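Local structure of glycinin A3B4 subunit (Glycine max, 2D5F) at residues Asn389-Val394 with Leu421-Gln426; Gly399-Val404 with Gly414-Gly419; Asn15-Asp20 with Ser35-Leu40; Val394-Gly399 with Gly438-Val443. The protein serves as a soybean seed storage protein of the 11S globulin family, assembles into hexamers and probably supplies nitrogen and carbon to the germinating seedling. All coordinates share one frame; numbering follows the deposited sequence.

In the fold
Three of the four contacts belong to the C-terminal cupin barrel, and they show how one fold changes its chemistry from core to surface. Interaction 1 is wholly buried, a regular antiparallel ladder lined mostly with aliphatic side chains. Interaction 4 shares V394 with it and lies on the other side of strand 390-395, where a bulge and a surface ion pair replace that regularity as the chain leaves the sheet. Interaction 2 shares G399 with interaction 4 and carries the turned chain into the second sheet, with charge outside and valine and leucine inside. Interaction 3, in the N-terminal cupin, lacks strand pairing; its loop and helix pack against strand 421-424 of interaction 1.

Interaction 1: residues Asn389-Val394 with Leu421-Gln426; sequences NSVIYV and LLVVPQ
L421 approaches the Y393 ring at its edge, close to the ring plane, with CD1 of L421 4.1 Å from CD1 of Y393 and the two side chains crossing at about a right angle. The other flat group in play, the amide of N389, is also met in its plane: Q426 N donates to N389 OD1 over 2.8 Å, with 161° at the hydrogen. This side-chain oxygen continues the ladder of bonds beyond the strand, while N389 ND2 is held by the backbone O of Q155 of the second subunit.

Between these ends runs a textbook antiparallel ladder of the cupin jelly roll. S390 and V424 exchange two backbone bonds, the shorter from V424 N to S390 O at 2.8 Å; I392 and L422 do the same, and V391 with V423 and Y393 with L421 form the non-hydrogen-bonded pairs. Side chains alternate accordingly. V391, with CG1 anti to its backbone N (chi1 -173°), presses that methyl on L421 CD1 at 3.4 Å, tighter than usual van der Waals contact. On the opposite face I392 CD1 rests 3.9 Å from V424 CG2, and the hydroxyl of S390 turns instead to N385 OD1.

Strand 421-424 is the outermost of its sheet within this chain, and strand 438-445 flanks 390-395 on the other side. The face carrying L421 and V423 is covered by helix 38-43, through L40 and A43, and by W33 and V47, so the ladder is packed directly against the N-terminal half of the subunit.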
loop_
_atom_site.group_PDB
_atom_site.type_symbol
_atom_site.label_atom_id
_atom_site.label_comp_id
_atom_site.label_asym_id
_atom_site.label_seq_id
_atom_site.Cartn_x
_atom_site.Cartn_y
_atom_site.Cartn_z
ATOM N N ASN B 389 3.821 -18.676 14.829
ATOM C CA ASN B 389 3.957 -20.015 15.368
ATOM C C ASN B 389 4.876 -20.681 14.352
ATOM O O ASN B 389 4.969 -20.229 13.206
ATOM C CB ASN B 389 2.616 -20.754 15.391
ATOM C CG ASN B 389 1.748 -20.349 16.551
ATOM O OD1 ASN B 389 2.236 -20.153 17.660
ATOM N ND2 ASN B 389 0.445 -20.243 16.311
ATOM N N SER B 390 5.546 -21.754 14.751
ATOM C CA SER B 390 6.455 -22.435 13.841
ATOM C C SER B 390 6.266 -23.935 13.908
ATOM O O SER B 390 5.811 -24.463 14.923
ATOM C CB SER B 390 7.907 -22.111 14.200
ATOM O OG SER B 390 8.175 -20.735 14.048
ATOM N N VAL B 391 6.611 -24.614 12.821
ATOM C CA VAL B 391 6.516 -26.071 12.772
ATOM C C VAL B 391 7.788 -26.612 12.129
ATOM O O VAL B 391 8.070 -26.358 10.951
ATOM C CB VAL B 391 5.299 -26.547 11.953
ATOM C CG1 VAL B 391 5.158 -28.063 12.079
ATOM C CG2 VAL B 391 4.034 -25.848 12.442
ATOM N N ILE B 392 8.560 -27.343 12.920
ATOM C CA ILE B 392 9.803 -27.924 12.451
ATOM C C ILE B 392 9.580 -29.330 11.920
ATOM O O ILE B 392 8.859 -30.123 12.522
ATOM C CB ILE B 392 10.836 -28.033 13.593
ATOM C CG1 ILE B 392 11.240 -26.642 14.079
ATOM C CG2 ILE B 392 12.065 -28.792 13.112
ATOM C CD1 ILE B 392 12.051 -26.668 15.358
ATOM N N TYR B 393 10.177 -29.626 10.773
ATOM C CA TYR B 393 10.108 -30.969 10.211
ATOM C C TYR B 393 11.563 -31.324 9.928
ATOM O O TYR B 393 12.229 -30.641 9.151
ATOM C CB TYR B 393 9.311 -31.022 8.905
ATOM C CG TYR B 393 9.356 -32.402 8.279
ATOM C CD1 TYR B 393 8.527 -33.426 8.740
ATOM C CD2 TYR B 393 10.300 -32.713 7.296
ATOM C CE1 TYR B 393 8.641 -34.732 8.242
ATOM C CE2 TYR B 393 10.425 -34.015 6.790
ATOM C CZ TYR B 393 9.591 -35.019 7.275
ATOM O OH TYR B 393 9.726 -36.309 6.809
ATOM N N VAL B 394 12.065 -32.372 10.572
ATOM C CA VAL B 394 13.455 -32.764 10.367
ATOM C C VAL B 394 13.596 -33.522 9.060
ATOM O O VAL B 394 12.920 -34.522 8.834
ATOM C CB VAL B 394 13.972 -33.624 11.537
ATOM C CG1 VAL B 394 15.441 -34.015 11.300
ATOM C CG2 VAL B 394 13.845 -32.833 12.834
ATOM N N LEU B 421 7.933 -34.139 13.438
ATOM C CA LEU B 421 7.366 -32.799 13.384
ATOM C C LEU B 421 7.287 -32.226 14.797
ATOM O O LEU B 421 6.768 -32.882 15.694
ATOM C CB LEU B 421 5.955 -32.896 12.797
ATOM C CG LEU B 421 5.275 -31.641 12.274
ATOM C CD1 LEU B 421 5.981 -31.210 10.995
ATOM C CD2 LEU B 421 3.811 -31.926 11.988
ATOM N N LEU B 422 7.786 -31.007 14.997
ATOM C CA LEU B 422 7.743 -30.384 16.319
ATOM C C LEU B 422 7.273 -28.942 16.220
ATOM O O LEU B 422 7.881 -28.119 15.528
ATOM C CB LEU B 422 9.120 -30.405 16.988
ATOM C CG LEU B 422 9.140 -29.703 18.353
ATOM C CD1 LEU B 422 8.310 -30.517 19.351
ATOM C CD2 LEU B 422 10.567 -29.549 18.855
ATOM N N VAL B 423 6.184 -28.640 16.916
ATOM C CA VAL B 423 5.629 -27.294 16.916
ATOM C C VAL B 423 6.329 -26.413 17.936
ATOM O O VAL B 423 6.541 -26.827 19.082
ATOM C CB VAL B 423 4.132 -27.313 17.270
ATOM C CG1 VAL B 423 3.619 -25.880 17.472
ATOM C CG2 VAL B 423 3.355 -28.023 16.182
ATOM N N VAL B 424 6.692 -25.202 17.521
ATOM C CA VAL B 424 7.309 -24.254 18.431
ATOM C C VAL B 424 6.397 -23.030 18.425
ATOM O O VAL B 424 6.429 -22.215 17.502
ATOM C CB VAL B 424 8.739 -23.862 17.989
ATOM C CG1 VAL B 424 9.324 -22.839 18.968
ATOM C CG2 VAL B 424 9.628 -25.114 17.930
ATOM N N PRO B 425 5.553 -22.901 19.460
ATOM C CA PRO B 425 4.614 -21.779 19.585
ATOM C C PRO B 425 5.281 -20.411 19.553
ATOM O O PRO B 425 6.434 -20.257 19.952
ATOM C CB PRO B 425 3.929 -22.048 20.924
ATOM C CG PRO B 425 4.001 -23.573 21.041
ATOM C CD PRO B 425 5.419 -23.830 20.595
ATOM N N GLN B 426 4.535 -19.422 19.070
ATOM C CA GLN B 426 5.010 -18.055 18.998
ATOM C C GLN B 426 5.556 -17.647 20.369
ATOM O O GLN B 426 4.970 -17.977 21.404
ATOM C CB GLN B 426 3.853 -17.136 18.595
ATOM C CG GLN B 426 4.151 -15.639 18.669
ATOM C CD GLN B 426 2.944 -14.791 18.303
ATOM O OE1 GLN B 426 1.800 -15.250 18.381
ATOM N NE2 GLN B 426 3.188 -13.539 17.920
#

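Interaction 2: residues Gly399-Val404 with Gly414-Gly419; sequences GRVRVV and GELRRG
G399 and L416 open a short antiparallel ladder in the second sheet of the C-terminal cupin barrel, where strands 398-404 and 415-417 diverge strongly. The backbone does most of the joining. G399 and L416 form one hydrogen-bonded pair, the shorter bond running from L416 N to G399 O at 2.8 Å. V401 and G414 form the next, and V401 N reaches G414 O over 2.8 Å in an almost straight line, 177° at the hydrogen. R400 and E415 are the non-hydrogen-bonded pair between them, and E415 CA adds a CA-H...O contact to G399 O at 3.3 Å.

Charge occupies the face of R400 and E415. With CG anti to the backbone N (chi1 177°) and bends further out, the arginine brings the edge of its guanidinium to E415 OE2, the two flat groups lying 74° apart. The resulting salt bridge is long, 3.8 Å from R400 NE to E415 OE2, and is best read as a weak attraction between two partly exposed side chains. The stronger partner of this arginine is D413, which pairs with NH2.

Apolar contact is confined to the other face, where V401 and L416 come together and both also rest on L422 of the neighbouring sheet. There CG2 of V401 lies 3.8 Å from CB of L416 and 3.9 Å from its CD2.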
loop_
_atom_site.group_PDB
_atom_site.type_symbol
_atom_site.label_atom_id
_atom_site.label_comp_id
_atom_site.label_asym_id
_atom_site.label_seq_id
_atom_site.Cartn_x
_atom_site.Cartn_y
_atom_site.Cartn_z
ATOM N N GLY B 399 19.138 -34.403 16.475
ATOM C CA GLY B 399 19.727 -33.457 17.398
ATOM C C GLY B 399 18.886 -33.271 18.638
ATOM O O GLY B 399 17.753 -33.737 18.708
ATOM N N ARG B 400 19.450 -32.582 19.619
ATOM C CA ARG B 400 18.756 -32.317 20.868
ATOM C C ARG B 400 18.036 -30.976 20.730
ATOM O O ARG B 400 18.649 -29.968 20.377
ATOM C CB ARG B 400 19.768 -32.269 22.020
ATOM C CG ARG B 400 19.188 -31.924 23.387
ATOM C CD ARG B 400 18.285 -33.018 23.923
ATOM N NE ARG B 400 18.716 -33.502 25.235
ATOM C CZ ARG B 400 18.799 -32.747 26.330
ATOM N NH1 ARG B 400 19.200 -33.276 27.480
ATOM N NH2 ARG B 400 18.482 -31.461 26.279
ATOM N N VAL B 401 16.733 -30.978 20.983
ATOM C CA VAL B 401 15.929 -29.766 20.885
ATOM C C VAL B 401 15.266 -29.471 22.223
ATOM O O VAL B 401 14.828 -30.385 22.932
ATOM C CB VAL B 401 14.837 -29.907 19.796
ATOM C CG1 VAL B 401 14.006 -28.632 19.706
ATOM C CG2 VAL B 401 15.486 -30.229 18.451
ATOM N N ARG B 402 15.199 -28.189 22.567
ATOM C CA ARG B 402 14.593 -27.755 23.818
ATOM C C ARG B 402 13.702 -26.544 23.572
ATOM O O ARG B 402 14.132 -25.563 22.964
ATOM C CB ARG B 402 15.688 -27.403 24.825
ATOM C CG ARG B 402 16.757 -28.481 24.913
ATOM C CD ARG B 402 18.019 -28.039 25.636
ATOM N NE ARG B 402 19.092 -29.007 25.410
ATOM C CZ ARG B 402 20.246 -29.020 26.065
ATOM N NH1 ARG B 402 21.161 -29.940 25.787
ATOM N NH2 ARG B 402 20.485 -28.119 27.004
ATOM N N VAL B 403 12.455 -26.634 24.022
ATOM C CA VAL B 403 11.489 -25.549 23.881
ATOM C C VAL B 403 11.041 -25.161 25.289
ATOM O O VAL B 403 10.610 -26.012 26.065
ATOM C CB VAL B 403 10.262 -25.988 23.046
ATOM C CG1 VAL B 403 9.264 -24.836 22.939
ATOM C CG2 VAL B 403 10.709 -26.433 21.648
ATOM N N VAL B 404 11.150 -23.874 25.608
ATOM C CA VAL B 404 10.797 -23.344 26.922
ATOM C C VAL B 404 9.659 -22.327 26.811
ATOM O O VAL B 404 9.702 -21.460 25.941
ATOM C CB VAL B 404 12.027 -22.653 27.561
ATOM C CG1 VAL B 404 11.656 -22.024 28.897
ATOM C CG2 VAL B 404 13.147 -23.666 27.732
ATOM N N GLY B 414 14.345 -33.086 24.171
ATOM C CA GLY B 414 14.737 -34.417 23.756
ATOM C C GLY B 414 15.323 -34.449 22.367
ATOM O O GLY B 414 15.587 -33.412 21.767
ATOM N N GLU B 415 15.533 -35.657 21.866
ATOM C CA GLU B 415 16.091 -35.853 20.543
ATOM C C GLU B 415 14.980 -35.676 19.525
ATOM O O GLU B 415 13.830 -36.018 19.790
ATOM C CB GLU B 415 16.663 -37.268 20.414
ATOM C CG GLU B 415 17.686 -37.637 21.475
ATOM C CD GLU B 415 18.917 -36.759 21.420
ATOM O OE1 GLU B 415 19.603 -36.757 20.376
ATOM O OE2 GLU B 415 19.196 -36.070 22.420
ATOM N N LEU B 416 15.333 -35.137 18.367
ATOM C CA LEU B 416 14.386 -34.937 17.283
ATOM C C LEU B 416 15.129 -35.442 16.052
ATOM O O LEU B 416 16.267 -35.034 15.808
ATOM C CB LEU B 416 14.047 -33.449 17.133
ATOM C CG LEU B 416 12.788 -33.114 16.328
ATOM C CD1 LEU B 416 11.575 -33.658 17.059
ATOM C CD2 LEU B 416 12.667 -31.601 16.151
ATOM N N ARG B 417 14.509 -36.339 15.292
ATOM C CA ARG B 417 15.173 -36.886 14.116
ATOM C C ARG B 417 14.332 -36.866 12.849
ATOM O O ARG B 417 13.145 -36.519 12.862
ATOM C CB ARG B 417 15.637 -38.324 14.379
ATOM C CG ARG B 417 14.512 -39.331 14.524
ATOM C CD ARG B 417 14.036 -39.411 15.949
ATOM N NE ARG B 417 14.997 -40.092 16.813
ATOM C CZ ARG B 417 14.914 -40.100 18.140
ATOM N NH1 ARG B 417 13.917 -39.459 18.736
ATOM N NH2 ARG B 417 15.815 -40.752 18.868
ATOM N N ARG B 418 14.966 -37.264 11.755
ATOM C CA ARG B 418 14.323 -37.289 10.455
ATOM C C ARG B 418 12.900 -37.835 10.473
ATOM O O ARG B 418 12.632 -38.899 11.036
ATOM C CB ARG B 418 15.168 -38.100 9.475
ATOM C CG ARG B 418 14.566 -38.174 8.084
ATOM C CD ARG B 418 15.419 -38.996 7.146
ATOM N NE ARG B 418 14.834 -39.026 5.809
ATOM C CZ ARG B 418 15.242 -39.826 4.829
ATOM N NH1 ARG B 418 14.645 -39.782 3.644
ATOM N NH2 ARG B 418 16.245 -40.674 5.036
ATOM N N GLY B 419 11.992 -37.085 9.853
ATOM C CA GLY B 419 10.605 -37.496 9.767
ATOM C C GLY B 419 9.700 -37.005 10.875
ATOM O O GLY B 419 8.485 -37.149 10.790
#

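Interaction 3: residues Asn15-Asp20 with Ser35-Leu40; sequences NALEPD and SQHPEL
The carboxylate of E39 takes the backbone N-H of N15 on OE2, which lies 3.0 Å from N15 N with 154° at the hydrogen. The bond uses the anti lone pair, the one turned away from the other carboxylate oxygen. E39 stands in the first turn of helix 38-43, and a bend at its second torsion (chi2 91°) swings the acid across to the loop.

L17 supplies the apolar half of the contact. Its CD2 lies over one face of the H37 imidazole, 4.0 Å from the ring centroid and 19° off the normal, a CH-pi contact displaced toward the rim. The other methyl, CD1, reaches L40 CG at 4.2 Å, so the leucine rests on both the N-cap residue and the helix that follows. D20 faces the tip of the same imidazole, but the modelled approach is too close to support a bond; its OD1 is held by N34 N, while ND1 of H37 has a weak bond to N34 O. An alanine in place of H37 would probably leave L17 CD2 without its aromatic face, open a gap beside the leucine and lose the weak bond to N34 O.

Loop and helix thus meet without strand pairing, just where both lie against strand 421-424 of the C-terminal cupin: L17 N bonds to L421 O, and L40 packs on L421 and V423. The chemistry implies a division of labour, with a single directed bond between loop and helix, at N15, and non-directional contacts of L17 filling the interval; the helix start would probably also suit the negative charge of E39.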
loop_
_atom_site.group_PDB
_atom_site.type_symbol
_atom_site.label_atom_id
_atom_site.label_comp_id
_atom_site.label_asym_id
_atom_site.label_seq_id
_atom_site.Cartn_x
_atom_site.Cartn_y
_atom_site.Cartn_z
ATOM N N ASN B 15 4.939 -32.887 21.940
ATOM C CA ASN B 15 5.480 -34.155 21.468
ATOM C C ASN B 15 5.998 -34.080 20.038
ATOM O O ASN B 15 5.490 -33.315 19.216
ATOM C CB ASN B 15 4.409 -35.245 21.544
ATOM C CG ASN B 15 4.263 -35.826 22.938
ATOM O OD1 ASN B 15 3.187 -36.267 23.315
ATOM N ND2 ASN B 15 5.354 -35.844 23.700
ATOM N N ALA B 16 7.024 -34.875 19.758
ATOM C CA ALA B 16 7.586 -34.961 18.419
ATOM C C ALA B 16 6.562 -35.855 17.736
ATOM O O ALA B 16 6.343 -36.981 18.178
ATOM C CB ALA B 16 8.939 -35.639 18.468
ATOM N N LEU B 17 5.936 -35.361 16.672
ATOM C CA LEU B 17 4.890 -36.107 15.983
ATOM C C LEU B 17 5.250 -36.714 14.631
ATOM O O LEU B 17 6.045 -36.156 13.873
ATOM C CB LEU B 17 3.675 -35.195 15.792
ATOM C CG LEU B 17 3.170 -34.429 17.019
ATOM C CD1 LEU B 17 2.158 -33.382 16.590
ATOM C CD2 LEU B 17 2.552 -35.399 18.014
ATOM N N GLU B 18 4.630 -37.856 14.336
ATOM C CA GLU B 18 4.822 -38.568 13.075
ATOM C C GLU B 18 3.453 -38.800 12.455
ATOM O O GLU B 18 2.441 -38.684 13.131
ATOM C CB GLU B 18 5.538 -39.899 13.314
ATOM C CG GLU B 18 7.023 -39.716 13.570
ATOM C CD GLU B 18 7.719 -40.994 13.978
ATOM O OE1 GLU B 18 7.571 -42.019 13.278
ATOM O OE2 GLU B 18 8.425 -40.964 15.000
ATOM N N PRO B 19 3.401 -39.137 11.155
ATOM C CA PRO B 19 2.119 -39.368 10.481
ATOM C C PRO B 19 1.180 -40.336 11.193
ATOM O O PRO B 19 1.616 -41.358 11.719
ATOM C CB PRO B 19 2.545 -39.875 9.107
ATOM C CG PRO B 19 3.845 -39.160 8.886
ATOM C CD PRO B 19 4.521 -39.335 10.221
ATOM N N ASP B 20 -0.110 -40.007 11.191
ATOM C CA ASP B 20 -1.142 -40.828 11.828
ATOM C C ASP B 20 -1.983 -41.663 10.861
ATOM O O ASP B 20 -2.454 -42.737 11.218
ATOM C CB ASP B 20 -2.107 -39.955 12.632
ATOM C CG ASP B 20 -1.413 -39.144 13.689
ATOM O OD1 ASP B 20 -1.036 -37.987 13.400
ATOM O OD2 ASP B 20 -1.238 -39.666 14.808
ATOM N N SER B 35 -4.930 -33.569 12.383
ATOM C CA SER B 35 -4.996 -32.145 12.704
ATOM C C SER B 35 -5.495 -31.862 14.125
ATOM O O SER B 35 -5.471 -30.721 14.579
ATOM C CB SER B 35 -5.888 -31.415 11.691
ATOM O OG SER B 35 -7.217 -31.896 11.755
ATOM N N GLN B 36 -5.924 -32.901 14.836
ATOM C CA GLN B 36 -6.438 -32.712 16.183
ATOM C C GLN B 36 -5.428 -32.830 17.321
ATOM O O GLN B 36 -5.793 -32.717 18.487
ATOM C CB GLN B 36 -7.636 -33.635 16.408
ATOM C CG GLN B 36 -8.862 -33.167 15.625
ATOM C CD GLN B 36 -9.980 -34.188 15.587
ATOM O OE1 GLN B 36 -11.078 -33.902 15.108
ATOM N NE2 GLN B 36 -9.705 -35.390 16.084
ATOM N N HIS B 37 -4.161 -33.060 16.992
ATOM C CA HIS B 37 -3.129 -33.105 18.022
ATOM C C HIS B 37 -3.140 -31.708 18.633
ATOM O O HIS B 37 -3.175 -30.711 17.904
ATOM C CB HIS B 37 -1.744 -33.359 17.413
ATOM C CG HIS B 37 -1.468 -34.798 17.115
ATOM N ND1 HIS B 37 -1.395 -35.293 15.832
ATOM C CD2 HIS B 37 -1.271 -35.853 17.939
ATOM C CE1 HIS B 37 -1.166 -36.594 15.878
ATOM N NE2 HIS B 37 -1.088 -36.958 17.145
ATOM N N PRO B 38 -3.114 -31.610 19.969
ATOM C CA PRO B 38 -3.124 -30.275 20.573
ATOM C C PRO B 38 -2.043 -29.315 20.072
ATOM O O PRO B 38 -2.281 -28.110 19.978
ATOM C CB PRO B 38 -3.035 -30.561 22.086
ATOM C CG PRO B 38 -2.595 -32.008 22.177
ATOM C CD PRO B 38 -3.252 -32.655 20.996
ATOM N N GLU B 39 -0.868 -29.839 19.739
ATOM C CA GLU B 39 0.222 -28.990 19.253
ATOM C C GLU B 39 -0.163 -28.331 17.928
ATOM O O GLU B 39 0.052 -27.126 17.726
ATOM C CB GLU B 39 1.508 -29.814 19.068
ATOM C CG GLU B 39 1.972 -30.527 20.335
ATOM C CD GLU B 39 1.409 -31.939 20.484
ATOM O OE1 GLU B 39 0.262 -32.199 20.061
ATOM O OE2 GLU B 39 2.120 -32.796 21.047
ATOM N N LEU B 40 -0.743 -29.127 17.033
ATOM C CA LEU B 40 -1.161 -28.637 15.727
ATOM C C LEU B 40 -2.369 -27.705 15.821
ATOM O O LEU B 40 -2.508 -26.780 15.015
ATOM C CB LEU B 40 -1.455 -29.816 14.791
ATOM C CG LEU B 40 -0.224 -30.671 14.441
ATOM C CD1 LEU B 40 -0.638 -31.869 13.573
ATOM C CD2 LEU B 40 0.811 -29.814 13.708
#

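Interaction 4: residues Val394-Gly399 with Gly438-Val443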
loop_
_atom_site.group_PDB
_atom_site.type_symbol
_atom_site.label_atom_id
_atom_site.label_comp_id
_atom_site.label_asym_id
_atom_site.label_seq_id
_atom_site.Cartn_x
_atom_site.Cartn_y
_atom_site.Cartn_z
ATOM N N VAL B 394 12.065 -32.372 10.572
ATOM C CA VAL B 394 13.455 -32.764 10.367
ATOM C C VAL B 394 13.596 -33.522 9.060
ATOM O O VAL B 394 12.920 -34.522 8.834
ATOM C CB VAL B 394 13.972 -33.624 11.537
ATOM C CG1 VAL B 394 15.441 -34.015 11.300
ATOM C CG2 VAL B 394 13.845 -32.833 12.834
ATOM N N THR B 395 14.474 -33.026 8.199
ATOM C CA THR B 395 14.689 -33.632 6.898
ATOM C C THR B 395 15.855 -34.612 6.902
ATOM O O THR B 395 15.965 -35.454 6.018
ATOM C CB THR B 395 14.940 -32.549 5.838
ATOM O OG1 THR B 395 16.003 -31.699 6.278
ATOM C CG2 THR B 395 13.688 -31.713 5.632
ATOM N N ARG B 396 16.720 -34.506 7.900
ATOM C CA ARG B 396 17.850 -35.416 7.985
ATOM C C ARG B 396 18.605 -35.286 9.292
ATOM O O ARG B 396 18.626 -34.224 9.912
ATOM C CB ARG B 396 18.818 -35.167 6.830
ATOM C CG ARG B 396 19.736 -36.339 6.551
ATOM C CD ARG B 396 21.067 -35.843 6.047
ATOM N NE ARG B 396 21.736 -35.056 7.075
ATOM C CZ ARG B 396 22.722 -34.203 6.831
ATOM N NH1 ARG B 396 23.151 -34.033 5.588
ATOM N NH2 ARG B 396 23.268 -33.512 7.824
ATOM N N GLY B 397 19.223 -36.382 9.717
ATOM C CA GLY B 397 20.002 -36.341 10.936
ATOM C C GLY B 397 19.214 -36.421 12.223
ATOM O O GLY B 397 18.094 -36.939 12.268
ATOM N N LYS B 398 19.804 -35.875 13.278
ATOM C CA LYS B 398 19.188 -35.923 14.585
ATOM C C LYS B 398 19.880 -34.926 15.509
ATOM O O LYS B 398 21.065 -34.628 15.347
ATOM C CB LYS B 398 19.332 -37.353 15.117
ATOM C CG LYS B 398 18.788 -37.623 16.498
ATOM C CD LYS B 398 18.951 -39.109 16.808
ATOM C CE LYS B 398 18.543 -39.440 18.222
ATOM N NZ LYS B 398 18.503 -40.916 18.443
ATOM N N GLY B 399 19.138 -34.403 16.475
ATOM C CA GLY B 399 19.727 -33.457 17.398
ATOM C C GLY B 399 18.886 -33.271 18.638
ATOM O O GLY B 399 17.753 -33.737 18.708
ATOM N N GLY B 438 24.869 -34.716 12.556
ATOM C CA GLY B 438 24.376 -33.400 12.208
ATOM C C GLY B 438 22.862 -33.397 12.236
ATOM O O GLY B 438 22.233 -34.403 12.569
ATOM N N LEU B 439 22.275 -32.261 11.880
ATOM C CA LEU B 439 20.826 -32.113 11.874
ATOM C C LEU B 439 20.390 -31.110 10.817
ATOM O O LEU B 439 20.975 -30.038 10.704
ATOM C CB LEU B 439 20.341 -31.624 13.240
ATOM C CG LEU B 439 18.859 -31.241 13.315
ATOM C CD1 LEU B 439 17.992 -32.494 13.313
ATOM C CD2 LEU B 439 18.616 -30.436 14.573
ATOM N N GLU B 440 19.364 -31.466 10.050
ATOM C CA GLU B 440 18.831 -30.582 9.019
ATOM C C GLU B 440 17.317 -30.566 9.139
ATOM O O GLU B 440 16.694 -31.604 9.363
ATOM C CB GLU B 440 19.177 -31.068 7.611
ATOM C CG GLU B 440 20.645 -31.204 7.304
ATOM C CD GLU B 440 20.897 -31.339 5.816
ATOM O OE1 GLU B 440 22.013 -31.738 5.441
ATOM O OE2 GLU B 440 19.983 -31.032 5.019
ATOM N N TYR B 441 16.725 -29.392 8.971
ATOM C CA TYR B 441 15.283 -29.294 9.043
ATOM C C TYR B 441 14.749 -28.018 8.414
ATOM O O TYR B 441 15.472 -27.038 8.229
ATOM C CB TYR B 441 14.812 -29.367 10.502
ATOM C CG TYR B 441 15.291 -28.232 11.381
ATOM C CD1 TYR B 441 16.493 -28.320 12.084
ATOM C CD2 TYR B 441 14.531 -27.071 11.521
ATOM C CE1 TYR B 441 16.922 -27.280 12.911
ATOM C CE2 TYR B 441 14.948 -26.029 12.342
ATOM C CZ TYR B 441 16.138 -26.136 13.035
ATOM O OH TYR B 441 16.523 -25.106 13.860
ATOM N N VAL B 442 13.472 -28.054 8.062
ATOM C CA VAL B 442 12.817 -26.882 7.515
ATOM C C VAL B 442 11.905 -26.438 8.646
ATOM O O VAL B 442 11.494 -27.258 9.475
ATOM C CB VAL B 442 11.954 -27.211 6.270
ATOM C CG1 VAL B 442 10.883 -28.245 6.620
ATOM C CG2 VAL B 442 11.293 -25.937 5.754
ATOM N N VAL B 443 11.611 -25.147 8.706
ATOM C CA VAL B 443 10.722 -24.635 9.735
ATOM C C VAL B 443 9.695 -23.781 9.044
ATOM O O VAL B 443 10.039 -22.763 8.452
ATOM C CB VAL B 443 11.415 -23.711 10.743
ATOM C CG1 VAL B 443 10.480 -23.447 11.919
ATOM C CG2 VAL B 443 12.693 -24.305 11.202
#
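Opposite E440 the chain inserts an extra residue, T395 and R396 together forming a classic beta bulge whose two N-H groups reach the one carbonyl O of E440 from the same face of its plane. T395 N is the nearer donor at 2.9 Å and R396 N the farther at 3.3 Å. In this cupin jelly roll the bulge lies where the chain turns a corner, leaving strand 390-395 for strand 398-404 of the other sheet; K398 N bonds to G438 O just past the turn. G397 fits there because it lacks a side chain: a CB would run into the carbonyl O of G438.

Above the bulge the side chains of R396 and E440 pair. E440 CG is anti to its own carbonyl carbon (chi1 -59°) and the chain extends, laying the carboxylate over one face of the guanidinium, with CD above the centre and the planes 62° apart. The salt bridge, 2.6 Å from R396 NH1 to E440 OE1, is therefore made over that face. E440 OE2 is held by Y371 OH, which also bonds T395 OG1. An alanine at E440 would probably leave the R396 guanidinium without its counter-charge and free to swing, and Y371 short of a partner.

On the buried side apolar contacts take over: CB of Y441 lies 3.7 Å from CA of V394, and V394 CG1 meets L439 CD1 at 3.6 Å.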